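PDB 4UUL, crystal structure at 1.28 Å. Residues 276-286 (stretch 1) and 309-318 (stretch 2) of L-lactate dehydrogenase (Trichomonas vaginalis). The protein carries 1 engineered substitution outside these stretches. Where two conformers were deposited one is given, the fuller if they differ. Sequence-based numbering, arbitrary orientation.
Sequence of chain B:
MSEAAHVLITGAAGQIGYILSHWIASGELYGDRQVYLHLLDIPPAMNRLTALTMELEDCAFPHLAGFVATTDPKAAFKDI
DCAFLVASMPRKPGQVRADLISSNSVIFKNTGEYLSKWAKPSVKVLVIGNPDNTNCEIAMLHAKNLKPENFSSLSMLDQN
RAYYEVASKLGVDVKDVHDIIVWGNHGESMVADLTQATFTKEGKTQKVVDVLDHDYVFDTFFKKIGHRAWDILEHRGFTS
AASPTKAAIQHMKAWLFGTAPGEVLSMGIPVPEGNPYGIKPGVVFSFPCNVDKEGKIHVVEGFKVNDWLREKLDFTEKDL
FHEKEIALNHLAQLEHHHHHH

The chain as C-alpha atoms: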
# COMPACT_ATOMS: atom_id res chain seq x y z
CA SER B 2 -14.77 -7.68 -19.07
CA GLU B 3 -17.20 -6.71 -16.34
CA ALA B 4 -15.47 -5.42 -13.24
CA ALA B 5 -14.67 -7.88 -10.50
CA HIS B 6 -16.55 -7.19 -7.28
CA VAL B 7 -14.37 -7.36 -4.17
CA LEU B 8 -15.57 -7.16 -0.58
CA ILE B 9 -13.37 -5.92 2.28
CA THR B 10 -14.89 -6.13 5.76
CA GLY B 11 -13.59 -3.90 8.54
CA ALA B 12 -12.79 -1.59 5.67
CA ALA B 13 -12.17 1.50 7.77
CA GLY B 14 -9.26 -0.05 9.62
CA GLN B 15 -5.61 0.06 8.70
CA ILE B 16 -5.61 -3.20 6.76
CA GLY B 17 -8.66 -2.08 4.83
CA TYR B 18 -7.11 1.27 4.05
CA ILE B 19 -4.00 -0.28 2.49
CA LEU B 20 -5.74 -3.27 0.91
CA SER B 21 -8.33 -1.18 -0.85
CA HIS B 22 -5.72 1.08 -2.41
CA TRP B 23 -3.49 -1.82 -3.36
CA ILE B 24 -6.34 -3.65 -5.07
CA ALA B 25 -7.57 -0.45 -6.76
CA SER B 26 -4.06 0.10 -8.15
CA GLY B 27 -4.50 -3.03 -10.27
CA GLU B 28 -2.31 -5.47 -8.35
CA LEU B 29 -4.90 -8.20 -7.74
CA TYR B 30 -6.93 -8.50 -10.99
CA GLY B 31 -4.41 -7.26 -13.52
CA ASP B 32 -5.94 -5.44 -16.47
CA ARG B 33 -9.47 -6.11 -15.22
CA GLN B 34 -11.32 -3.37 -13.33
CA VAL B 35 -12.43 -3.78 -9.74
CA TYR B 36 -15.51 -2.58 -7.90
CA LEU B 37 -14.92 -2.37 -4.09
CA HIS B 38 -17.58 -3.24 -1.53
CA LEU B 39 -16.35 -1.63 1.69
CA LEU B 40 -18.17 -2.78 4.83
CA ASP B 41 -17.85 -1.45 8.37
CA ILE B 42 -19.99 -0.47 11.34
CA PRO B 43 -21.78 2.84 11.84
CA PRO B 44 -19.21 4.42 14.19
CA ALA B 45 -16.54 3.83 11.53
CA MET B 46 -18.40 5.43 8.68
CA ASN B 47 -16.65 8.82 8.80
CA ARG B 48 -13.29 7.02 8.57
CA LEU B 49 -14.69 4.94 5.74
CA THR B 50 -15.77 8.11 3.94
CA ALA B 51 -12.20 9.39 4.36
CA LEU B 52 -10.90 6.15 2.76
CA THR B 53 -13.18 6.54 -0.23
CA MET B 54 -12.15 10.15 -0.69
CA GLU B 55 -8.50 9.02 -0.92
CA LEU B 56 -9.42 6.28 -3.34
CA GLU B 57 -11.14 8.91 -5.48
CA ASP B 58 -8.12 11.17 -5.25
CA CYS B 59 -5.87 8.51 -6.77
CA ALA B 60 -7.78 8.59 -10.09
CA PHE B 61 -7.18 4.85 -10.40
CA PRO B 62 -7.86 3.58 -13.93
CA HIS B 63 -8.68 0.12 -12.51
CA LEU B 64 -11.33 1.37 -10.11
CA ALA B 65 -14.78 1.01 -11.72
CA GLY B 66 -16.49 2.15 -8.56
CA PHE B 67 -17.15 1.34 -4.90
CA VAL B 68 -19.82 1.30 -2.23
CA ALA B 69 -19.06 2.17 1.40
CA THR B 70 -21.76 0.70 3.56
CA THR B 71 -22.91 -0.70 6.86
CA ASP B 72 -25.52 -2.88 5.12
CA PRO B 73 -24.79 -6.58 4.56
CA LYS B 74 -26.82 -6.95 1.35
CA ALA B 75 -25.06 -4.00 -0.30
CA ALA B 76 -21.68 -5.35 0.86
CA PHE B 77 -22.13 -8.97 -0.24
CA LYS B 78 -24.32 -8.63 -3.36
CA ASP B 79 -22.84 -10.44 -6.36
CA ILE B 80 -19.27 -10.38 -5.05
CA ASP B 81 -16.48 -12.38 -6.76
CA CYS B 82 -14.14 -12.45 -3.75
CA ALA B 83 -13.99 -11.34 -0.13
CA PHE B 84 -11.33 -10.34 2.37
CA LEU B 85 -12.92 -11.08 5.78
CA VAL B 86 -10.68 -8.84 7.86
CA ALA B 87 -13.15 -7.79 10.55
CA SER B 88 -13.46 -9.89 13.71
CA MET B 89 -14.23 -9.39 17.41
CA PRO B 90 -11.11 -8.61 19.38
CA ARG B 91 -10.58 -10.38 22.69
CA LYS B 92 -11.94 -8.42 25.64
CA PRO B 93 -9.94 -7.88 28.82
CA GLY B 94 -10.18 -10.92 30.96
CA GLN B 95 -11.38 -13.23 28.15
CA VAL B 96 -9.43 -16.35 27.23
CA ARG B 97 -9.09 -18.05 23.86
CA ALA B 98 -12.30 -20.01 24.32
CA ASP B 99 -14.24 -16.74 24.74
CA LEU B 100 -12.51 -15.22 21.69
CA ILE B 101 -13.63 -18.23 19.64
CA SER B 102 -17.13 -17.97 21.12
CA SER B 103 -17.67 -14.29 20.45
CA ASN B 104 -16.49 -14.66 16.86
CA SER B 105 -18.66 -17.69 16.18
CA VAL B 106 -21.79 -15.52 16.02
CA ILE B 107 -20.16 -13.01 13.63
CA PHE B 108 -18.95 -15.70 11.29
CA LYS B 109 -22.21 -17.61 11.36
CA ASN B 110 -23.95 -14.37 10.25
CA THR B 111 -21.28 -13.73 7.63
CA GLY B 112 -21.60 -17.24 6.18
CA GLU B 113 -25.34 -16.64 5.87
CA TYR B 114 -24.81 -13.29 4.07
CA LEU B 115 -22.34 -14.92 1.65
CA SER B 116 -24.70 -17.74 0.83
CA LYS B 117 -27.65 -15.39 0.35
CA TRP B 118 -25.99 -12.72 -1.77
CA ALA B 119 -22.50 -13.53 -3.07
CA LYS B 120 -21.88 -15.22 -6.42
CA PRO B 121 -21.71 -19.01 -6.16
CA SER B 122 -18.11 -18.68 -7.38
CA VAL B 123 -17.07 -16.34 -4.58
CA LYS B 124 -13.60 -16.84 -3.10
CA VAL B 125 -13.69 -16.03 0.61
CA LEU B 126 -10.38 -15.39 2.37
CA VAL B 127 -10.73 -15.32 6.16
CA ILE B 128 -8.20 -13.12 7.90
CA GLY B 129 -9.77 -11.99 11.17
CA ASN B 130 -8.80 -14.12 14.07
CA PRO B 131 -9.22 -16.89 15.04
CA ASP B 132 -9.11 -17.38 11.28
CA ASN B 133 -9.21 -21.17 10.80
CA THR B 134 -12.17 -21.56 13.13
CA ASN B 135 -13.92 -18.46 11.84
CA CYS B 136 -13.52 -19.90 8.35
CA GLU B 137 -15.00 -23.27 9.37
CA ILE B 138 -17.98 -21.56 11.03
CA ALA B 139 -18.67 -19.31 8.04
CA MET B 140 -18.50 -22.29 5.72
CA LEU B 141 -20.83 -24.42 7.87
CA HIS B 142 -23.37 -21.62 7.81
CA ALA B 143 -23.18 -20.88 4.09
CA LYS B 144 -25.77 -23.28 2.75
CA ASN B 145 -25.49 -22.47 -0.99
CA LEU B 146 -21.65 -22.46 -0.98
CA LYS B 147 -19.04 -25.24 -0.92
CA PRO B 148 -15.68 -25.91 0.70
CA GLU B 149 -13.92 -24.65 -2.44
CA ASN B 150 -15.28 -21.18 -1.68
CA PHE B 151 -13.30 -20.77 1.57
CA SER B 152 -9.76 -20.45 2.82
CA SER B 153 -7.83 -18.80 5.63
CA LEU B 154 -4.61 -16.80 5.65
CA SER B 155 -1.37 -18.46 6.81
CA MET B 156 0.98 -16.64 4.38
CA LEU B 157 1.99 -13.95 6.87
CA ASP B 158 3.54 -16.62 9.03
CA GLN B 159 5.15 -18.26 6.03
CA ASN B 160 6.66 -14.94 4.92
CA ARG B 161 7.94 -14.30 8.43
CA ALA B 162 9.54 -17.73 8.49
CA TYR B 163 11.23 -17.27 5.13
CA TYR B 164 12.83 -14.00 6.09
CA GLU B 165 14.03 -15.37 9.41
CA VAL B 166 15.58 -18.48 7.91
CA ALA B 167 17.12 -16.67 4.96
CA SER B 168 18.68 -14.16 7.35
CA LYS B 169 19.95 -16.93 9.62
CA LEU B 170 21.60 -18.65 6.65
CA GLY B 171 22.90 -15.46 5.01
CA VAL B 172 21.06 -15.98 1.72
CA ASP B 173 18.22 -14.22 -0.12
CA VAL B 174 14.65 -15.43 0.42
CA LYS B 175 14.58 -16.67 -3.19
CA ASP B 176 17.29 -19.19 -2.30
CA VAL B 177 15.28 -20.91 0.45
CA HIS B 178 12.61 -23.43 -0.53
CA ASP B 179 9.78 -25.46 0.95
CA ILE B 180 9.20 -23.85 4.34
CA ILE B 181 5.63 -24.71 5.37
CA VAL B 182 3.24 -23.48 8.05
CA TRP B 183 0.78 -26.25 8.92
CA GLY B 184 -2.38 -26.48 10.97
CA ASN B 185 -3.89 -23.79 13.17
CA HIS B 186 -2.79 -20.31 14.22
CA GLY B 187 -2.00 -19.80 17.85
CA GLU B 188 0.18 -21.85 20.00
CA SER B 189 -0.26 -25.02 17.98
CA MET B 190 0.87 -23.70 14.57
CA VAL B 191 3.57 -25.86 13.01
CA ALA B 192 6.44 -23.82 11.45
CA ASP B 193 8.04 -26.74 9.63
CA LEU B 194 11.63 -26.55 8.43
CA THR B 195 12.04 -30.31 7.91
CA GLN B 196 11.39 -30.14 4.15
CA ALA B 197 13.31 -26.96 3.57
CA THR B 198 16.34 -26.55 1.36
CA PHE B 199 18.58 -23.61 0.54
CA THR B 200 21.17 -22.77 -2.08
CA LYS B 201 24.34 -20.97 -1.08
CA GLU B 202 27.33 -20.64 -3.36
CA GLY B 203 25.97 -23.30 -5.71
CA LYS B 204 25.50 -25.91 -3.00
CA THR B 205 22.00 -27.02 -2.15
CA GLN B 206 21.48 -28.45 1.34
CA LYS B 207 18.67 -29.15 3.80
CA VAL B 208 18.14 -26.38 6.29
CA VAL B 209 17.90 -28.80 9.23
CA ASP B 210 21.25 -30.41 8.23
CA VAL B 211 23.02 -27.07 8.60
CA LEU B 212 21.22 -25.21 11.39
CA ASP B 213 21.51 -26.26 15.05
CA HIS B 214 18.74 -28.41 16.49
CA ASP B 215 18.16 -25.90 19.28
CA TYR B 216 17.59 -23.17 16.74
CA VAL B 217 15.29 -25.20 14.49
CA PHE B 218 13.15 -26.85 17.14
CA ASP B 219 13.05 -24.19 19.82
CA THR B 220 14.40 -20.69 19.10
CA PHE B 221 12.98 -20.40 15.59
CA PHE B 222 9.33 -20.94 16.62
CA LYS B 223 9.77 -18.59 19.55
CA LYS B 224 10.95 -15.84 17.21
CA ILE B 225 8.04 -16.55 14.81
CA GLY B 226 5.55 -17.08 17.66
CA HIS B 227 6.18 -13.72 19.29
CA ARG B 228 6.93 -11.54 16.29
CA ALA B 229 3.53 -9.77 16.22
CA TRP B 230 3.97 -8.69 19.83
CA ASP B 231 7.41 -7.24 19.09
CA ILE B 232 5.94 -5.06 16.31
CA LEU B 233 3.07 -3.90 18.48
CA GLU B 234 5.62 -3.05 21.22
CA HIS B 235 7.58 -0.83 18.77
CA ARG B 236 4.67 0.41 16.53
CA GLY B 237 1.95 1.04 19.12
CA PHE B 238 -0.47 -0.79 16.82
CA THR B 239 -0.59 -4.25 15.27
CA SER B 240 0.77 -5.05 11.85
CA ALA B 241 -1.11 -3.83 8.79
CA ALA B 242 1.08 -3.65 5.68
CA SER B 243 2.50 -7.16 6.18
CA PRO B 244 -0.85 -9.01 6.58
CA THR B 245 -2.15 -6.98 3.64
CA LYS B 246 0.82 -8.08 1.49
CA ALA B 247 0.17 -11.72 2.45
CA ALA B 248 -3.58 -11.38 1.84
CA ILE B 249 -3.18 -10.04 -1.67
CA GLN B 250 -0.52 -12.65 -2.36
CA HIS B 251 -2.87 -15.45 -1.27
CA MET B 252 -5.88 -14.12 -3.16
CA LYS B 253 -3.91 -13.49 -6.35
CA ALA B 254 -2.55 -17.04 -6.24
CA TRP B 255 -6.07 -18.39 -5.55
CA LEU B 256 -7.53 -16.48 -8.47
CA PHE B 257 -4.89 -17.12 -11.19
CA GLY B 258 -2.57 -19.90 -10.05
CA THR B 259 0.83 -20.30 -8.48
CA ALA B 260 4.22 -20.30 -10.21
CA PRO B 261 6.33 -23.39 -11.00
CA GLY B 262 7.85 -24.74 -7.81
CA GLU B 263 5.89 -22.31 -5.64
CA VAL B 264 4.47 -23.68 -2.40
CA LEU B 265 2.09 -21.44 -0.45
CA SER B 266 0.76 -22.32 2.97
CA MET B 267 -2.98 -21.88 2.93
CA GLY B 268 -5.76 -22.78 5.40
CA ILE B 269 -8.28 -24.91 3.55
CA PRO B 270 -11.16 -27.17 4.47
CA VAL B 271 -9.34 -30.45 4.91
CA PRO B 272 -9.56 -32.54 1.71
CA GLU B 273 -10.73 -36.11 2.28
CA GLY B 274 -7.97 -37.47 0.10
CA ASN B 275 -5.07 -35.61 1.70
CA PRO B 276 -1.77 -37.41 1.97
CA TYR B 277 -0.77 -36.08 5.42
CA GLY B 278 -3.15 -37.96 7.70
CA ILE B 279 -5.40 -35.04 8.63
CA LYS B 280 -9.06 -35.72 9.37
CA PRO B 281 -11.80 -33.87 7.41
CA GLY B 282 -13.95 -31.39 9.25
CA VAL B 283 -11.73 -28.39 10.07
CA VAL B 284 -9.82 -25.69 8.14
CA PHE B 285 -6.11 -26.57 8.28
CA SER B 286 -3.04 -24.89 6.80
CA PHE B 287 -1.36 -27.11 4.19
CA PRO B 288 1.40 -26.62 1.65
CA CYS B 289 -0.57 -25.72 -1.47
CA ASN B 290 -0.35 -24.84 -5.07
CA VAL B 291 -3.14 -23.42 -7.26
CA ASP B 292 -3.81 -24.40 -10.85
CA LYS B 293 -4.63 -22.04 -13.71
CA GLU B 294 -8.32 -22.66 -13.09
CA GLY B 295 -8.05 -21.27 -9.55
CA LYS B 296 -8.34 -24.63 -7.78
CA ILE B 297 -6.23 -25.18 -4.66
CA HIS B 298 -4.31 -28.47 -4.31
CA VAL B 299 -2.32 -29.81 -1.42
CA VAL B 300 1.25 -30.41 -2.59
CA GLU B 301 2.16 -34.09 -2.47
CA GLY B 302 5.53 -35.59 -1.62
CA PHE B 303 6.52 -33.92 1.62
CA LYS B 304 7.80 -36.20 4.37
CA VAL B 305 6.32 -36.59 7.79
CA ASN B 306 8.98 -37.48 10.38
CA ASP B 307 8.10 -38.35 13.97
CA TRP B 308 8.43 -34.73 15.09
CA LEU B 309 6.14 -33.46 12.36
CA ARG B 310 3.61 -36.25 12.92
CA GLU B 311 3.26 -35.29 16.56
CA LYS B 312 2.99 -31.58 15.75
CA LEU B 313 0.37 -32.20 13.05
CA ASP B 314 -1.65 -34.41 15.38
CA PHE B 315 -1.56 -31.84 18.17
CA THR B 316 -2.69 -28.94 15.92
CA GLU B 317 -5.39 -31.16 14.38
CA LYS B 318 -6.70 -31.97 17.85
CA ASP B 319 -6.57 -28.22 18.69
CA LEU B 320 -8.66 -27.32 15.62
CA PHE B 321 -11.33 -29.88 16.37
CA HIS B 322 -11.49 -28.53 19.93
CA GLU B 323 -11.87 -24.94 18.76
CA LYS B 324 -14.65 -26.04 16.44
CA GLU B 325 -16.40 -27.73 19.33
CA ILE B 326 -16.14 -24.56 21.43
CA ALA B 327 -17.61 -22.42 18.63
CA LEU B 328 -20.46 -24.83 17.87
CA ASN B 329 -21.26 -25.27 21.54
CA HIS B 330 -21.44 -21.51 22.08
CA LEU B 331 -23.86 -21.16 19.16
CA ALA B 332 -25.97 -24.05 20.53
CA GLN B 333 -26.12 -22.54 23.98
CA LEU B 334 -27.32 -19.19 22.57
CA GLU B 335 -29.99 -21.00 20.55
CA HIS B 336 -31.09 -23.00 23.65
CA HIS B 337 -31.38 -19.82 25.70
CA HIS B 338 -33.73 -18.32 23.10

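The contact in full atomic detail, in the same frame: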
# COMPACT_ATOMS: atom_id res chain seq x y z
N PRO B 276 -2.75 -36.34 1.71
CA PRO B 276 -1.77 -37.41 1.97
C PRO B 276 -1.04 -37.26 3.30
O PRO B 276 -0.07 -38.00 3.52
CB PRO B 276 -0.81 -37.30 0.79
CG PRO B 276 -0.83 -35.83 0.48
CD PRO B 276 -2.25 -35.37 0.73
N TYR B 277 -1.52 -36.38 4.19
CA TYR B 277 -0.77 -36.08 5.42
C TYR B 277 -1.48 -36.53 6.70
O TYR B 277 -1.08 -36.19 7.81
CB TYR B 277 -0.38 -34.62 5.45
CG TYR B 277 0.51 -34.28 4.27
CD1 TYR B 277 1.73 -34.92 4.08
CD2 TYR B 277 0.11 -33.34 3.33
CE1 TYR B 277 2.51 -34.68 2.96
CE2 TYR B 277 0.90 -33.06 2.23
CZ TYR B 277 2.11 -33.71 2.05
OH TYR B 277 2.92 -33.49 0.95
N GLY B 278 -2.53 -37.34 6.55
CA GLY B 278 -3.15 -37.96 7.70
C GLY B 278 -4.00 -37.00 8.53
O GLY B 278 -4.14 -37.21 9.75
N ILE B 279 -4.57 -35.99 7.90
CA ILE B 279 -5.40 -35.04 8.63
C ILE B 279 -6.88 -35.38 8.37
O ILE B 279 -7.29 -35.64 7.25
CB ILE B 279 -5.12 -33.59 8.16
CG1 ILE B 279 -3.62 -33.32 8.15
CG2 ILE B 279 -5.87 -32.60 9.04
CD1 ILE B 279 -2.91 -33.55 9.43
N LYS B 280 -7.64 -35.39 9.44
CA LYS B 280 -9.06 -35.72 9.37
C LYS B 280 -9.90 -34.59 8.77
O LYS B 280 -9.72 -33.42 9.15
CB LYS B 280 -9.54 -36.01 10.77
CG LYS B 280 -10.94 -36.56 10.81
CD LYS B 280 -11.47 -36.75 12.21
CE LYS B 280 -12.80 -37.47 12.22
NZ LYS B 280 -12.65 -38.91 11.93
N PRO B 281 -10.85 -34.88 7.89
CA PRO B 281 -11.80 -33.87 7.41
C PRO B 281 -12.60 -33.29 8.54
O PRO B 281 -12.82 -33.93 9.57
CB PRO B 281 -12.71 -34.66 6.48
CG PRO B 281 -11.88 -35.86 6.06
CD PRO B 281 -11.05 -36.21 7.23
N GLY B 282 -12.99 -32.03 8.35
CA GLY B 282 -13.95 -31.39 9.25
C GLY B 282 -13.49 -30.07 9.86
O GLY B 282 -14.27 -29.46 10.57
N VAL B 283 -12.24 -29.67 9.62
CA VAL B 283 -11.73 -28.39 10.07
C VAL B 283 -11.06 -27.70 8.86
O VAL B 283 -10.96 -28.29 7.78
CB VAL B 283 -10.75 -28.52 11.23
CG1 VAL B 283 -11.45 -29.02 12.48
CG2 VAL B 283 -9.57 -29.41 10.87
N VAL B 284 -10.61 -26.48 9.09
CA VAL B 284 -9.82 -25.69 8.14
C VAL B 284 -8.40 -25.73 8.67
O VAL B 284 -8.14 -25.36 9.82
CB VAL B 284 -10.39 -24.28 8.00
CG1 VAL B 284 -9.45 -23.37 7.18
CG2 VAL B 284 -11.78 -24.33 7.41
N PHE B 285 -7.45 -26.18 7.83
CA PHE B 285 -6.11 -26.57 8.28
C PHE B 285 -5.11 -26.02 7.26
O PHE B 285 -5.34 -26.16 6.06
CB PHE B 285 -6.11 -28.10 8.31
CG PHE B 285 -4.91 -28.75 8.99
CD1 PHE B 285 -3.68 -28.91 8.34
CD2 PHE B 285 -5.05 -29.27 10.27
CE1 PHE B 285 -2.63 -29.52 8.96
CE2 PHE B 285 -3.97 -29.89 10.88
CZ PHE B 285 -2.78 -30.01 10.26
N SER B 286 -4.03 -25.38 7.74
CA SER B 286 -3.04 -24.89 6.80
C SER B 286 -2.19 -26.03 6.26
O SER B 286 -1.66 -26.86 7.02
CB SER B 286 -2.15 -23.83 7.48
OG SER B 286 -1.26 -23.30 6.51
N LEU B 309 7.22 -34.10 13.09
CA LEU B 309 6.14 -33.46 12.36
C LEU B 309 4.83 -34.17 12.60
O LEU B 309 3.77 -33.53 12.74
CB LEU B 309 6.48 -33.36 10.86
CG LEU B 309 5.42 -32.60 10.03
CD1 LEU B 309 5.12 -31.19 10.57
CD2 LEU B 309 5.86 -32.51 8.57
N ARG B 310 4.86 -35.49 12.69
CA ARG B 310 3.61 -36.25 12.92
C ARG B 310 2.96 -35.78 14.21
O ARG B 310 1.77 -35.53 14.28
CB ARG B 310 3.91 -37.75 13.00
CG ARG B 310 2.68 -38.68 13.20
CD ARG B 310 1.87 -38.76 11.94
NE ARG B 310 0.84 -37.73 11.89
CZ ARG B 310 0.25 -37.32 10.77
NH1 ARG B 310 0.63 -37.79 9.58
NH2 ARG B 310 -0.69 -36.42 10.82
N GLU B 311 3.75 -35.70 15.27
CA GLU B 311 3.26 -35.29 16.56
C GLU B 311 2.72 -33.86 16.50
O GLU B 311 1.65 -33.57 17.03
CB GLU B 311 4.35 -35.47 17.64
CG GLU B 311 3.89 -35.14 19.06
CD GLU B 311 4.96 -35.35 20.12
OE1 GLU B 311 5.97 -36.02 19.83
OE2 GLU B 311 4.77 -34.85 21.26
N LYS B 312 3.43 -32.96 15.84
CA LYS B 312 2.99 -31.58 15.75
C LYS B 312 1.67 -31.46 14.97
O LYS B 312 0.80 -30.71 15.35
CB LYS B 312 4.05 -30.71 15.06
CG LYS B 312 5.33 -30.50 15.80
CD LYS B 312 5.15 -29.80 17.12
CE LYS B 312 4.94 -28.33 16.92
NZ LYS B 312 4.77 -27.64 18.24
N LEU B 313 1.58 -32.18 13.86
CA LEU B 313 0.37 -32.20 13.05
C LEU B 313 -0.82 -32.74 13.84
O LEU B 313 -1.91 -32.21 13.79
CB LEU B 313 0.54 -33.03 11.76
CG LEU B 313 1.48 -32.45 10.71
CD1 LEU B 313 1.62 -33.41 9.55
CD2 LEU B 313 0.99 -31.11 10.20
N ASP B 314 -0.59 -33.82 14.58
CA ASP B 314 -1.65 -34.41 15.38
C ASP B 314 -2.12 -33.45 16.46
O ASP B 314 -3.31 -33.34 16.74
CB ASP B 314 -1.15 -35.71 16.00
CG ASP B 314 -0.87 -36.81 14.98
OD1 ASP B 314 -1.31 -36.71 13.81
OD2 ASP B 314 -0.17 -37.78 15.38
N PHE B 315 -1.19 -32.75 17.08
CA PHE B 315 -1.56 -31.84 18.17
C PHE B 315 -2.38 -30.67 17.62
O PHE B 315 -3.37 -30.24 18.21
CB PHE B 315 -0.29 -31.32 18.85
CG PHE B 315 -0.53 -30.47 20.04
CD1 PHE B 315 -0.68 -31.05 21.29
CD2 PHE B 315 -0.57 -29.11 19.93
CE1 PHE B 315 -0.87 -30.26 22.41
CE2 PHE B 315 -0.80 -28.30 21.03
CZ PHE B 315 -0.94 -28.88 22.30
N THR B 316 -1.98 -30.09 16.48
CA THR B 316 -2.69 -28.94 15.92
C THR B 316 -4.02 -29.39 15.33
O THR B 316 -5.02 -28.67 15.42
CB THR B 316 -1.81 -28.15 14.94
OG1 THR B 316 -2.43 -26.88 14.68
CG2 THR B 316 -1.65 -28.87 13.60
N GLU B 317 -4.11 -30.60 14.79
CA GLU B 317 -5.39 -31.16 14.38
C GLU B 317 -6.35 -31.26 15.54
O GLU B 317 -7.51 -30.82 15.48
CB GLU B 317 -5.17 -32.54 13.76
CG GLU B 317 -6.43 -33.33 13.38
CD GLU B 317 -6.09 -34.75 13.01
OE1 GLU B 317 -5.43 -35.44 13.79
OE2 GLU B 317 -6.49 -35.16 11.97
N LYS B 318 -5.87 -31.84 16.64
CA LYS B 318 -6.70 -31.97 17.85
C LYS B 318 -7.17 -30.57 18.32
O LYS B 318 -8.33 -30.36 18.67
CB LYS B 318 -5.88 -32.69 18.95
CG LYS B 318 -6.63 -32.87 20.24
CD LYS B 318 -5.78 -33.73 21.21
CE LYS B 318 -6.40 -33.97 22.57
NZ LYS B 318 -6.62 -32.77 23.32
O HOH W 1 -6.41 -37.86 11.51

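A loop that runs into a strand beginning at Val284 lies against one flank of the helix 309-318. Strand and helix run roughly antiparallel, their N-to-C directions 150° apart and their axes 10.1 Å apart at closest approach. The loop comes nearer: the closest CA pair is Ile279 and Glu317, 6.9 Å from CA to CA.

The polar rule here is that helix side chains satisfy loop backbone. Arg310 forks onto one carbonyl, donating from NH1 to Tyr277 O at 2.9 Å and from NH2 to the same Tyr277 O at 3.0 Å, so that the acceptor lies near the guanidinium plane. The group is braced one turn along its own helix by a salt bridge, Arg310 NE to Asp314 OD1 at 3.1 Å; Arg310 NH2 also donates to Asp314 OD1 at 3.1 Å. Three residues further along the loop, Glu317 offers the complementary chemistry: its OE2 accepts from Lys280 N at 2.8 Å with a nearly straight geometry (166°). A water donates to both Gly278 O, at 2.9 Å, and Glu317 OE2, at 2.7 Å, joining two acceptors that could not bond each other directly.

Gly278 fits this arrangement on two counts. Its phi of 74° favours glycine, and an ideal CB would sit 3.0 Å from Arg310 NH1, a clash.

The apolar contacts centre on Leu313, whose CA-to-CB bond points toward the loop and strand. Ile279 CD1 reaches Leu313 CB at 4.2 Å, and Phe285 CZ meets Leu313 CD2 at 3.9 Å, at the ring edge. The CA-to-CB bond of Phe285 also points toward the helix, and its CZ lies 3.7 Å from Thr316 CG2, so the methyl of a threonine adds to the greasy surface while its hydroxyl is bonded elsewhere in the structure. Arg310, Leu313 and Glu317 thus recur at helical spacing, with an apolar residue between two charged ones.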